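Thermoresistant glucokinase (PDB 4EUN) probably catalyses the ATP-dependent phosphorylation of gluconate to 6-phosphogluconate, as a P-loop sugar kinase that assembles as a dimer. Local coordinates at residues 47-52 with 185-190; 133-138 with 157-162; 41-46 with 55-60. All blocks are in the same frame, centred on the assembly; numbering follows the deposited sequence. Where two conformers were deposited one is given.

Interaction 1 (47-52 with 185-190)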
ATOM      1  N   HIS A  47      -6.610  -1.352  -4.419  1.00 28.23           N
ATOM      2  CA  HIS A  47      -5.843  -0.822  -5.541  1.00 28.94           C
ATOM      3  C   HIS A  47      -6.757  -0.610  -6.744  1.00 30.97           C
ATOM      4  O   HIS A  47      -6.674   0.411  -7.425  1.00 29.35           O
ATOM      5  CB  HIS A  47      -4.706  -1.784  -5.894  1.00 35.36           C
ATOM      6  CG  HIS A  47      -3.789  -1.278  -6.964  1.00 43.60           C
ATOM      7  ND1 HIS A  47      -3.042  -2.122  -7.758  1.00 49.26           N
ATOM      8  CD2 HIS A  47      -3.485  -0.019  -7.360  1.00 37.45           C
ATOM      9  CE1 HIS A  47      -2.325  -1.404  -8.605  1.00 45.49           C
ATOM     10  NE2 HIS A  47      -2.574  -0.126  -8.385  1.00 37.94           N
ATOM     11  N   GLY A  48      -7.636  -1.573  -7.006  1.00 30.63           N
ATOM     12  CA  GLY A  48      -8.572  -1.451  -8.109  1.00 30.36           C
ATOM     13  C   GLY A  48      -9.537  -0.290  -7.940  1.00 28.14           C
ATOM     14  O   GLY A  48      -9.865   0.403  -8.908  1.00 35.20           O
ATOM     15  N   VAL A  49     -10.017  -0.093  -6.712  1.00 27.77           N
ATOM     16  CA  VAL A  49     -10.894   1.036  -6.416  1.00 26.16           C
ATOM     17  C   VAL A  49     -10.137   2.362  -6.547  1.00 31.48           C
ATOM     18  O   VAL A  49     -10.643   3.321  -7.132  1.00 32.42           O
ATOM     19  CB  VAL A  49     -11.541   0.905  -5.011  1.00 24.02           C
ATOM     20  CG1 VAL A  49     -12.271   2.187  -4.635  1.00 25.71           C
ATOM     21  CG2 VAL A  49     -12.511  -0.263  -4.980  1.00 27.18           C
ATOM     22  N   ALA A  50      -8.919   2.402  -6.018  1.00 26.29           N
ATOM     23  CA  ALA A  50      -8.107   3.617  -6.054  1.00 23.60           C
ATOM     24  C   ALA A  50      -7.849   4.071  -7.485  1.00 32.08           C
ATOM     25  O   ALA A  50      -7.913   5.268  -7.788  1.00 32.91           O
ATOM     26  CB  ALA A  50      -6.788   3.387  -5.323  1.00 26.81           C
ATOM     27  N   ASP A  51      -7.549   3.116  -8.361  1.00 28.69           N
ATOM     28  CA  ASP A  51      -7.151   3.425  -9.734  1.00 31.73           C
ATOM     29  C   ASP A  51      -8.263   4.058 -10.565  1.00 36.39           C
ATOM     30  O   ASP A  51      -7.992   4.718 -11.573  1.00 42.77           O
ATOM     31  CB  ASP A  51      -6.600   2.173 -10.430  1.00 41.81           C
ATOM     32  CG  ASP A  51      -5.088   2.191 -10.546  1.00 55.94           C
ATOM     33  OD1 ASP A  51      -4.418   2.628  -9.586  1.00 55.19           O
ATOM     34  OD2 ASP A  51      -4.566   1.782 -11.604  1.00 67.50           O
ATOM     35  N   GLU A  52      -9.506   3.873 -10.136  1.00 40.39           N
ATOM     36  CA  GLU A  52     -10.649   4.398 -10.880  1.00 47.16           C
ATOM     37  C   GLU A  52     -11.280   5.634 -10.243  1.00 47.88           C
ATOM     38  O   GLU A  52     -12.152   6.264 -10.833  1.00 51.88           O
ATOM     39  CB  GLU A  52     -11.706   3.305 -11.077  1.00 50.34           C
ATOM     40  CG  GLU A  52     -11.268   2.167 -11.993  1.00 58.93           C
ATOM     41  CD  GLU A  52     -10.822   2.643 -13.375  1.00 65.83           C
ATOM     42  OE1 GLU A  52     -11.292   3.705 -13.843  1.00 59.16           O
ATOM     43  OE2 GLU A  52      -9.996   1.944 -14.000  1.00 73.39           O
ATOM     44  N   GLU A 185     -15.975  -3.673  -9.279  1.00 33.29           N
ATOM     45  CA  GLU A 185     -17.126  -3.040  -9.909  1.00 39.66           C
ATOM     46  C   GLU A 185     -18.263  -2.890  -8.911  1.00 36.28           C
ATOM     47  O   GLU A 185     -18.930  -1.857  -8.872  1.00 39.46           O
ATOM     48  CB  GLU A 185     -17.593  -3.853 -11.117  1.00 47.38           C
ATOM     49  CG  GLU A 185     -17.143  -3.293 -12.454  1.00 66.64           C
ATOM     50  CD  GLU A 185     -17.956  -2.084 -12.894  1.00 77.30           C
ATOM     51  OE1 GLU A 185     -18.990  -2.279 -13.572  1.00 82.94           O
ATOM     52  OE2 GLU A 185     -17.560  -0.943 -12.566  1.00 68.32           O
ATOM     53  N   ARG A 186     -18.470  -3.927  -8.106  1.00 36.19           N
ATOM     54  CA  ARG A 186     -19.502  -3.921  -7.075  1.00 32.81           C
ATOM     55  C   ARG A 186     -19.232  -2.816  -6.051  1.00 30.99           C
ATOM     56  O   ARG A 186     -20.132  -2.049  -5.700  1.00 34.45           O
ATOM     57  CB  ARG A 186     -19.557  -5.291  -6.393  1.00 38.36           C
ATOM     58  CG  ARG A 186     -20.571  -5.416  -5.276  1.00 48.56           C
ATOM     59  CD  ARG A 186     -20.692  -6.867  -4.817  1.00 49.39           C
ATOM     60  NE  ARG A 186     -21.083  -6.969  -3.413  1.00 53.91           N
ATOM     61  CZ  ARG A 186     -22.328  -6.821  -2.971  1.00 56.93           C
ATOM     62  NH1 ARG A 186     -23.311  -6.559  -3.823  1.00 59.45           N
ATOM     63  NH2 ARG A 186     -22.591  -6.930  -1.674  1.00 50.86           N
ATOM     64  N   ALA A 187     -17.988  -2.740  -5.590  1.00 28.09           N
ATOM     65  CA  ALA A 187     -17.554  -1.696  -4.660  1.00 27.98           C
ATOM     66  C   ALA A 187     -17.737  -0.299  -5.238  1.00 30.35           C
ATOM     67  O   ALA A 187     -18.243   0.596  -4.557  1.00 33.82           O
ATOM     68  CB  ALA A 187     -16.088  -1.904  -4.270  1.00 26.51           C
ATOM     69  N   LEU A 188     -17.301  -0.112  -6.483  1.00 33.03           N
ATOM     70  CA  LEU A 188     -17.368   1.187  -7.145  1.00 35.82           C
ATOM     71  C   LEU A 188     -18.812   1.655  -7.311  1.00 34.56           C
ATOM     72  O   LEU A 188     -19.117   2.838  -7.134  1.00 36.56           O
ATOM     73  CB  LEU A 188     -16.671   1.129  -8.511  1.00 39.56           C
ATOM     74  CG  LEU A 188     -15.139   1.075  -8.505  1.00 40.50           C
ATOM     75  CD1 LEU A 188     -14.582   0.807  -9.896  1.00 42.47           C
ATOM     76  CD2 LEU A 188     -14.577   2.369  -7.951  1.00 39.81           C
ATOM     77  N   THR A 189     -19.700   0.722  -7.649  1.00 39.45           N
ATOM     78  CA  THR A 189     -21.115   1.042  -7.804  1.00 43.98           C
ATOM     79  C   THR A 189     -21.687   1.493  -6.467  1.00 37.00           C
ATOM     80  O   THR A 189     -22.406   2.488  -6.389  1.00 39.99           O
ATOM     81  CB  THR A 189     -21.922  -0.167  -8.331  1.00 41.76           C
ATOM     82  OG1 THR A 189     -21.473  -0.513  -9.647  1.00 49.78           O
ATOM     83  CG2 THR A 189     -23.400   0.170  -8.395  1.00 44.34           C
ATOM     84  N   TRP A 190     -21.354   0.762  -5.409  1.00 35.44           N
ATOM     85  CA  TRP A 190     -21.860   1.097  -4.091  1.00 35.42           C
ATOM     86  C   TRP A 190     -21.281   2.409  -3.541  1.00 31.97           C
ATOM     87  O   TRP A 190     -22.024   3.260  -3.048  1.00 37.04           O
ATOM     88  CB  TRP A 190     -21.613  -0.051  -3.113  1.00 34.83           C
ATOM     89  CG  TRP A 190     -22.129   0.275  -1.766  1.00 33.42           C
ATOM     90  CD1 TRP A 190     -23.438   0.333  -1.382  1.00 36.60           C
ATOM     91  CD2 TRP A 190     -21.354   0.623  -0.619  1.00 28.73           C
ATOM     92  NE1 TRP A 190     -23.522   0.691  -0.059  1.00 37.31           N
ATOM     93  CE2 TRP A 190     -22.258   0.870   0.435  1.00 31.75           C
ATOM     94  CE3 TRP A 190     -19.984   0.749  -0.377  1.00 27.19           C
ATOM     95  CZ2 TRP A 190     -21.830   1.235   1.713  1.00 33.75           C
ATOM     96  CZ3 TRP A 190     -19.561   1.106   0.889  1.00 30.80           C
ATOM     97  CH2 TRP A 190     -20.480   1.351   1.917  1.00 34.64           C
TER
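V49 and L188 meet where helix 42-53 and helix 180-191 pass each other, their local axes 9.8 Å apart and crossing at -51°. The tightly packed part of the contact belongs to the two methyls of V49, which take different partners. CG1 of V49, anti to its own backbone N (chi1 171°), lies 4.0 Å from CD2 of L188, and the two side chains run alongside in opposite senses. CG2 of V49 meets the methyl CB of A187 at 4.0 Å. V49 and A187 are buried: V49 also leans on I105 of strand 104-108, and A187 on L129 of strand 127-132, so this part of the contact lies against the central parallel sheet.

The other branch of L188 serves the looser side. Its CD1 sits 4.0 Å from CB of E52, and the E52 chain lies nearly perpendicular to that of L188. E52 gives only the aliphatic base of its side chain, CB and, slightly farther from the same methyl, CG; a bend at chi2 (-56°) carries the carboxylate away from helix 180-191, and its OE1 accepts a hydrogen bond from the backbone N of E146 in the second subunit.

No hydrogen bond or salt bridge spans the two segments. The helices therefore meet across the sheet by undirected van der Waals contact, with no polar bond setting their register, while the one acidic side chain at its margin directs its charge to the dimer interface.

Interaction 2 (133-138 with 157-162)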
ATOM      1  N   GLY A 133     -14.982 -14.521   3.339  1.00 22.68           N
ATOM      2  CA  GLY A 133     -15.484 -15.753   2.764  1.00 25.47           C
ATOM      3  C   GLY A 133     -15.189 -16.890   3.708  1.00 22.02           C
ATOM      4  O   GLY A 133     -14.702 -16.674   4.819  1.00 24.83           O
ATOM      5  N   PRO A 134     -15.512 -18.118   3.286  1.00 23.14           N
ATOM      6  CA  PRO A 134     -15.280 -19.278   4.143  1.00 26.25           C
ATOM      7  C   PRO A 134     -13.802 -19.446   4.472  1.00 24.72           C
ATOM      8  O   PRO A 134     -12.950 -19.264   3.608  1.00 25.49           O
ATOM      9  CB  PRO A 134     -15.750 -20.450   3.273  1.00 32.84           C
ATOM     10  CG  PRO A 134     -16.690 -19.845   2.288  1.00 27.88           C
ATOM     11  CD  PRO A 134     -16.111 -18.484   1.993  1.00 26.65           C
ATOM     12  N   ALA A 135     -13.508 -19.800   5.716  1.00 21.91           N
ATOM     13  CA  ALA A 135     -12.128 -20.035   6.142  1.00 25.94           C
ATOM     14  C   ALA A 135     -11.349 -20.978   5.219  1.00 26.18           C
ATOM     15  O   ALA A 135     -10.163 -20.765   4.966  1.00 30.61           O
ATOM     16  CB  ALA A 135     -12.093 -20.554   7.578  1.00 24.90           C
ATOM     17  N   GLU A 136     -12.014 -22.015   4.716  0.61 27.44           N
ATOM     18  CA  GLU A 136     -11.337 -23.007   3.883  0.61 29.24           C
ATOM     19  C   GLU A 136     -10.850 -22.407   2.561  0.61 27.04           C
ATOM     20  O   GLU A 136      -9.812 -22.817   2.032  0.61 32.88           O
ATOM     21  CB  GLU A 136     -12.241 -24.218   3.629  0.61 36.21           C
ATOM     22  CG  GLU A 136     -11.570 -25.348   2.856  0.61 49.01           C
ATOM     23  CD  GLU A 136     -10.320 -25.884   3.542  0.61 57.92           C
ATOM     24  OE1 GLU A 136      -9.423 -26.383   2.829  0.61 69.98           O
ATOM     25  OE2 GLU A 136     -10.233 -25.815   4.788  0.61 55.48           O
ATOM     26  N   VAL A 137     -11.590 -21.434   2.037  1.00 27.75           N
ATOM     27  CA  VAL A 137     -11.192 -20.761   0.796  1.00 30.31           C
ATOM     28  C   VAL A 137     -10.012 -19.843   1.059  1.00 30.74           C
ATOM     29  O   VAL A 137      -9.082 -19.759   0.251  1.00 31.12           O
ATOM     30  CB  VAL A 137     -12.349 -19.952   0.179  1.00 31.05           C
ATOM     31  CG1 VAL A 137     -11.874 -19.195  -1.080  1.00 34.80           C
ATOM     32  CG2 VAL A 137     -13.506 -20.870  -0.161  1.00 33.27           C
ATOM     33  N   ILE A 138     -10.055 -19.154   2.193  1.00 27.24           N
ATOM     34  CA  ILE A 138      -8.950 -18.283   2.592  1.00 24.90           C
ATOM     35  C   ILE A 138      -7.673 -19.102   2.765  1.00 30.01           C
ATOM     36  O   ILE A 138      -6.619 -18.726   2.248  1.00 29.05           O
ATOM     37  CB  ILE A 138      -9.271 -17.509   3.894  1.00 23.87           C
ATOM     38  CG1 ILE A 138     -10.475 -16.594   3.662  1.00 23.87           C
ATOM     39  CG2 ILE A 138      -8.059 -16.685   4.344  1.00 26.08           C
ATOM     40  CD1 ILE A 138     -11.064 -15.979   4.916  1.00 27.43           C
ATOM     41  N   SER A 157      -7.699 -16.667  15.032  1.00 27.30           N
ATOM     42  CA  SER A 157      -7.896 -15.501  15.894  1.00 30.83           C
ATOM     43  C   SER A 157      -8.417 -14.290  15.128  1.00 30.33           C
ATOM     44  O   SER A 157      -9.212 -13.508  15.655  1.00 29.02           O
ATOM     45  CB  SER A 157      -6.610 -15.135  16.641  1.00 28.11           C
ATOM     46  OG  SER A 157      -5.602 -14.674  15.764  1.00 34.37           O
ATOM     47  N   GLN A 158      -7.971 -14.131  13.888  1.00 22.15           N
ATOM     48  CA  GLN A 158      -8.442 -13.033  13.057  1.00 21.95           C
ATOM     49  C   GLN A 158      -9.921 -13.186  12.726  1.00 27.79           C
ATOM     50  O   GLN A 158     -10.675 -12.215  12.758  1.00 26.35           O
ATOM     51  CB  GLN A 158      -7.591 -12.929  11.782  1.00 22.69           C
ATOM     52  CG  GLN A 158      -6.247 -12.263  12.009  1.00 26.72           C
ATOM     53  CD  GLN A 158      -6.351 -10.757  11.868  1.00 29.08           C
ATOM     54  OE1 GLN A 158      -6.666 -10.254  10.794  1.00 28.71           O
ATOM     55  NE2 GLN A 158      -6.128 -10.034  12.965  1.00 30.96           N
ATOM     56  N   LEU A 159     -10.342 -14.410  12.419  1.00 23.12           N
ATOM     57  CA  LEU A 159     -11.738 -14.643  12.076  1.00 24.47           C
ATOM     58  C   LEU A 159     -12.628 -14.427  13.298  1.00 25.90           C
ATOM     59  O   LEU A 159     -13.793 -14.066  13.171  1.00 29.12           O
ATOM     60  CB  LEU A 159     -11.931 -16.044  11.496  1.00 24.29           C
ATOM     61  CG  LEU A 159     -11.237 -16.273  10.156  1.00 28.17           C
ATOM     62  CD1 LEU A 159     -11.331 -17.736   9.773  1.00 38.79           C
ATOM     63  CD2 LEU A 159     -11.852 -15.409   9.071  1.00 26.89           C
ATOM     64  N   ALA A 160     -12.059 -14.618  14.485  1.00 29.56           N
ATOM     65  CA  ALA A 160     -12.778 -14.319  15.721  1.00 38.44           C
ATOM     66  C   ALA A 160     -12.888 -12.810  15.985  1.00 38.38           C
ATOM     67  O   ALA A 160     -13.843 -12.353  16.607  1.00 40.49           O
ATOM     68  CB  ALA A 160     -12.121 -15.020  16.894  1.00 42.58           C
ATOM     69  N   THR A 161     -11.910 -12.046  15.502  1.00 35.75           N
ATOM     70  CA  THR A 161     -11.840 -10.596  15.731  1.00 34.31           C
ATOM     71  C   THR A 161     -12.725  -9.817  14.756  1.00 41.12           C
ATOM     72  O   THR A 161     -13.223  -8.731  15.069  1.00 37.92           O
ATOM     73  CB  THR A 161     -10.368 -10.106  15.609  1.00 36.20           C
ATOM     74  OG1 THR A 161      -9.574 -10.739  16.623  1.00 37.40           O
ATOM     75  CG2 THR A 161     -10.257  -8.589  15.750  1.00 32.33           C
ATOM     76  N   LEU A 162     -12.923 -10.392  13.575  1.00 32.83           N
ATOM     77  CA  LEU A 162     -13.671  -9.752  12.498  1.00 33.55           C
ATOM     78  C   LEU A 162     -15.173  -9.779  12.785  1.00 37.21           C
ATOM     79  O   LEU A 162     -15.849 -10.768  12.491  1.00 38.92           O
ATOM     80  CB  LEU A 162     -13.352 -10.464  11.179  1.00 32.01           C
ATOM     81  CG  LEU A 162     -13.777  -9.795   9.877  1.00 31.01           C
ATOM     82  CD1 LEU A 162     -13.493  -8.352   9.974  1.00 38.91           C
ATOM     83  CD2 LEU A 162     -13.034 -10.369   8.691  1.00 30.76           C
TER
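A135, in the first turn of helix 135-142, touches L159 of helix 155-161, the residue through which the second segment makes this contact. At the start of that segment, S157 turns its OG to O of L154, just before the helix. Q158 likewise faces elsewhere, its OE1 accepting a hydrogen bond from N of A110. L159 then points across, CG anti to its carbonyl carbon (chi1 -65°), and its methyls divide between two partners one helical turn apart. CD1 of L159 comes to 3.7 Å from CB of A135; CD2 of L159 stands farther from CD1 of I138, at 4.3 Å. Beyond it T161 folds its OG1 back to O of S157, 3.0 Å away, in the last turn, and L162 leaves helical geometry to pack on H130 and D132 of strand 127-132.

P134 occupies the N-cap position of helix 135-142. Both helices lie in the connection from strand 127-132 to strand 171-175, and the contact joins the two ends of the excursion between them (139-156). With two methyl contacts, about 101 Å² buried and no hydrogen bond across, the chemistry is purely apolar and undirected, implying a modest attachment between the two helices.

Interaction 3 (41-46 with 55-60). With SO4 (sulfate ion), chain B.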
ATOM      1  N   GLY A  41      -7.309 -10.761  -0.127  1.00 36.67           N
ATOM      2  CA  GLY A  41      -7.209 -10.049  -1.394  1.00 38.37           C
ATOM      3  C   GLY A  41      -7.508  -8.565  -1.283  1.00 34.59           C
ATOM      4  O   GLY A  41      -7.907  -7.928  -2.268  1.00 32.44           O
ATOM      5  N   LYS A  42      -7.315  -8.011  -0.088  1.00 28.85           N
ATOM      6  CA  LYS A  42      -7.689  -6.623   0.186  1.00 31.49           C
ATOM      7  C   LYS A  42      -6.911  -5.622  -0.644  1.00 34.76           C
ATOM      8  O   LYS A  42      -7.454  -4.601  -1.081  1.00 29.19           O
ATOM      9  CB  LYS A  42      -7.460  -6.289   1.659  1.00 27.71           C
ATOM     10  CG  LYS A  42      -8.336  -7.016   2.636  1.00 35.12           C
ATOM     11  CD  LYS A  42      -8.078  -6.465   4.022  1.00 33.40           C
ATOM     12  CE  LYS A  42      -6.604  -6.572   4.404  1.00 31.51           C
ATOM     13  NZ  LYS A  42      -6.242  -7.977   4.726  1.00 31.14           N
ATOM     14  N   THR A  43      -5.626  -5.897  -0.832  1.00 31.69           N
ATOM     15  CA  THR A  43      -4.776  -4.988  -1.591  1.00 30.17           C
ATOM     16  C   THR A  43      -5.258  -4.862  -3.033  1.00 30.85           C
ATOM     17  O   THR A  43      -5.353  -3.755  -3.562  1.00 30.47           O
ATOM     18  CB  THR A  43      -3.299  -5.419  -1.537  1.00 35.52           C
ATOM     19  OG1 THR A  43      -2.854  -5.396  -0.174  1.00 36.25           O
ATOM     20  CG2 THR A  43      -2.437  -4.475  -2.361  1.00 36.99           C
ATOM     21  N   THR A  44      -5.586  -5.993  -3.655  1.00 32.97           N
ATOM     22  CA  THR A  44      -6.106  -5.995  -5.022  1.00 36.04           C
ATOM     23  C   THR A  44      -7.392  -5.168  -5.160  1.00 32.58           C
ATOM     24  O   THR A  44      -7.528  -4.368  -6.087  1.00 35.41           O
ATOM     25  CB  THR A  44      -6.326  -7.437  -5.535  1.00 34.58           C
ATOM     26  OG1 THR A  44      -5.061  -8.109  -5.620  1.00 39.88           O
ATOM     27  CG2 THR A  44      -6.969  -7.424  -6.904  1.00 38.29           C
ATOM     28  N   ILE A  45      -8.329  -5.357  -4.236  1.00 27.25           N
ATOM     29  CA  ILE A  45      -9.575  -4.599  -4.242  1.00 23.46           C
ATOM     30  C   ILE A  45      -9.333  -3.104  -4.014  1.00 27.64           C
ATOM     31  O   ILE A  45      -9.838  -2.266  -4.762  1.00 28.99           O
ATOM     32  CB  ILE A  45     -10.575  -5.135  -3.181  1.00 27.50           C
ATOM     33  CG1 ILE A  45     -10.829  -6.634  -3.382  1.00 33.41           C
ATOM     34  CG2 ILE A  45     -11.878  -4.351  -3.231  1.00 27.12           C
ATOM     35  CD1 ILE A  45     -11.335  -6.992  -4.772  1.00 37.91           C
ATOM     36  N   ALA A  46      -8.552  -2.770  -2.988  1.00 24.37           N
ATOM     37  CA  ALA A  46      -8.276  -1.365  -2.671  1.00 24.66           C
ATOM     38  C   ALA A  46      -7.571  -0.658  -3.820  1.00 26.53           C
ATOM     39  O   ALA A  46      -7.884   0.494  -4.140  1.00 24.56           O
ATOM     40  CB  ALA A  46      -7.449  -1.259  -1.395  1.00 29.47           C
ATOM     41  N   LEU A  55      -8.644   7.936  -5.218  1.00 26.02           N
ATOM     42  CA  LEU A  55      -8.449   7.842  -3.777  1.00 21.99           C
ATOM     43  C   LEU A  55      -6.991   7.478  -3.477  1.00 26.22           C
ATOM     44  O   LEU A  55      -6.384   6.694  -4.213  1.00 25.69           O
ATOM     45  CB  LEU A  55      -9.383   6.788  -3.180  1.00 21.85           C
ATOM     46  CG  LEU A  55     -10.764   7.220  -2.682  1.00 30.75           C
ATOM     47  CD1 LEU A  55     -11.470   8.142  -3.637  1.00 35.67           C
ATOM     48  CD2 LEU A  55     -11.611   5.981  -2.422  1.00 29.49           C
ATOM     49  N   GLU A  56      -6.424   8.041  -2.410  1.00 21.48           N
ATOM     50  CA  GLU A  56      -5.042   7.707  -2.049  1.00 18.98           C
ATOM     51  C   GLU A  56      -5.020   6.383  -1.315  1.00 20.33           C
ATOM     52  O   GLU A  56      -5.658   6.247  -0.282  1.00 20.04           O
ATOM     53  CB  GLU A  56      -4.423   8.748  -1.120  1.00 21.48           C
ATOM     54  CG  GLU A  56      -3.002   8.350  -0.716  1.00 22.86           C
ATOM     55  CD  GLU A  56      -2.318   9.333   0.205  1.00 22.95           C
ATOM     56  OE1 GLU A  56      -2.917  10.382   0.532  1.00 25.38           O
ATOM     57  OE2 GLU A  56      -1.160   9.043   0.595  1.00 27.11           O
ATOM     58  N   PHE A  57      -4.240   5.438  -1.826  1.00 20.17           N
ATOM     59  CA  PHE A  57      -4.158   4.115  -1.218  1.00 21.84           C
ATOM     60  C   PHE A  57      -3.075   4.071  -0.149  1.00 20.57           C
ATOM     61  O   PHE A  57      -1.970   4.568  -0.350  1.00 23.39           O
ATOM     62  CB  PHE A  57      -3.871   3.076  -2.308  1.00 21.07           C
ATOM     63  CG  PHE A  57      -3.456   1.730  -1.781  1.00 21.19           C
ATOM     64  CD1 PHE A  57      -4.307   0.984  -0.976  1.00 23.51           C
ATOM     65  CD2 PHE A  57      -2.222   1.201  -2.113  1.00 27.92           C
ATOM     66  CE1 PHE A  57      -3.912  -0.248  -0.501  1.00 27.95           C
ATOM     67  CE2 PHE A  57      -1.832  -0.038  -1.649  1.00 39.74           C
ATOM     68  CZ  PHE A  57      -2.681  -0.763  -0.842  1.00 30.60           C
ATOM     69  N   ALA A  58      -3.396   3.467   0.993  1.00 19.92           N
ATOM     70  CA  ALA A  58      -2.382   3.185   2.006  1.00 20.86           C
ATOM     71  C   ALA A  58      -2.654   1.835   2.650  1.00 18.07           C
ATOM     72  O   ALA A  58      -3.794   1.395   2.751  1.00 20.67           O
ATOM     73  CB  ALA A  58      -2.361   4.263   3.067  1.00 25.92           C
ATOM     74  N   GLU A  59      -1.580   1.201   3.103  0.53 19.43           N
ATOM     75  CA  GLU A  59      -1.653  -0.085   3.769  0.53 21.75           C
ATOM     76  C   GLU A  59      -1.578   0.163   5.269  0.53 18.82           C
ATOM     77  O   GLU A  59      -0.580   0.690   5.754  0.53 22.52           O
ATOM     78  CB  GLU A  59      -0.460  -0.921   3.313  0.53 20.38           C
ATOM     79  CG  GLU A  59      -0.830  -2.315   2.886  0.53 30.64           C
ATOM     80  CD  GLU A  59      -1.285  -3.149   4.055  0.53 43.28           C
ATOM     81  OE1 GLU A  59      -2.232  -3.946   3.890  0.53 53.96           O
ATOM     82  OE2 GLU A  59      -0.691  -3.002   5.146  0.53 33.59           O
ATOM     83  N   ALA A  60      -2.636  -0.194   5.999  1.00 21.58           N
ATOM     84  CA  ALA A  60      -2.716   0.144   7.420  1.00 23.18           C
ATOM     85  C   ALA A  60      -1.642  -0.503   8.296  1.00 21.01           C
ATOM     86  O   ALA A  60      -1.262   0.077   9.309  1.00 24.22           O
ATOM     87  CB  ALA A  60      -4.107  -0.160   7.988  1.00 22.47           C
TER
HETATM   88  S   SO4 B 201      -4.374  -9.314   1.481  1.00 48.39           S
HETATM   89  O1  SO4 B 201      -5.519  -9.157   2.369  1.00 36.09           O
HETATM   90  O2  SO4 B 201      -3.257  -9.832   2.257  1.00 58.62           O
HETATM   91  O3  SO4 B 201      -4.028  -8.021   0.907  1.00 44.60           O
HETATM   92  O4  SO4 B 201      -4.677 -10.241   0.403  1.00 44.07           O
HETATM   93  O   HOH W   1      -3.746  -5.889   2.715  1.00 39.53           O
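Helix 42-46 and strand 56-59 run nearly antiparallel (169°), their axes 9.8 Å apart, with A46 nearest F57 and T43 nearest E59 by CA position. The F57 ring fills the gap, CG anti to its backbone N (chi1 167°). CB of A46 lies 3.8 Å from CE1 of F57, and CG2 of T43 lies 4.0 Å from CZ of F57, both approaching the ring obliquely.

Polar groups gather beyond the ring. In the given one of two E59 conformers, a water 2.7 Å from OE1 of E59 donates to that oxygen and to sulfate O3, and is also hydrogen-bonded to OG1 of T43. The sulfate, probably from the crystallisation liquor, sits at the helix N-terminus: N of G41 reaches O4 at 2.7 Å, N of T43 reaches O3 at 3.2 Å, and N of G39 adds another bond. Bends at chi3 and chi4 curl K42 back so that its NZ lies 2.7 Å from sulfate O1. Helix end and lysine would be expected to stabilise the anion, consistent with a Walker A P-loop holding a nucleotide phosphate.

NZ of K42 also bonds O of G36, and OE1 of that E59 conformer bonds OG1 of T107. Strand 56-59, outermost in the parallel sheet within this chain, is hydrogen-bonded to strand 104-108; helix 42-53 packs over that strand and strand 31-35, while W93 of helix 80-99 touches E56 and A58.

Interactions 1 and 3 share helix 42-53: its N-terminal half faces strand 56-59, its C-terminal half helix 180-191. Their centres are about 11 Å apart and they touch where CB of A50 lies 3.5 Å from O of L55. Along the chain their segments alternate, in the order 41-46, 47-52, 55-60, 185-190; the last helix, 180-191, packs beside helix 42-53. Interaction 2 follows interaction 3 and falls between the two segments of interaction 1; its centre lies about 19 Å from that of interaction 3 and about 23 Å from that of interaction 1, without touching either. Interactions 1 and 3 also meet the second subunit, placing the helix after the probable P-loop between sheet, helix 180-191 and dimer partner.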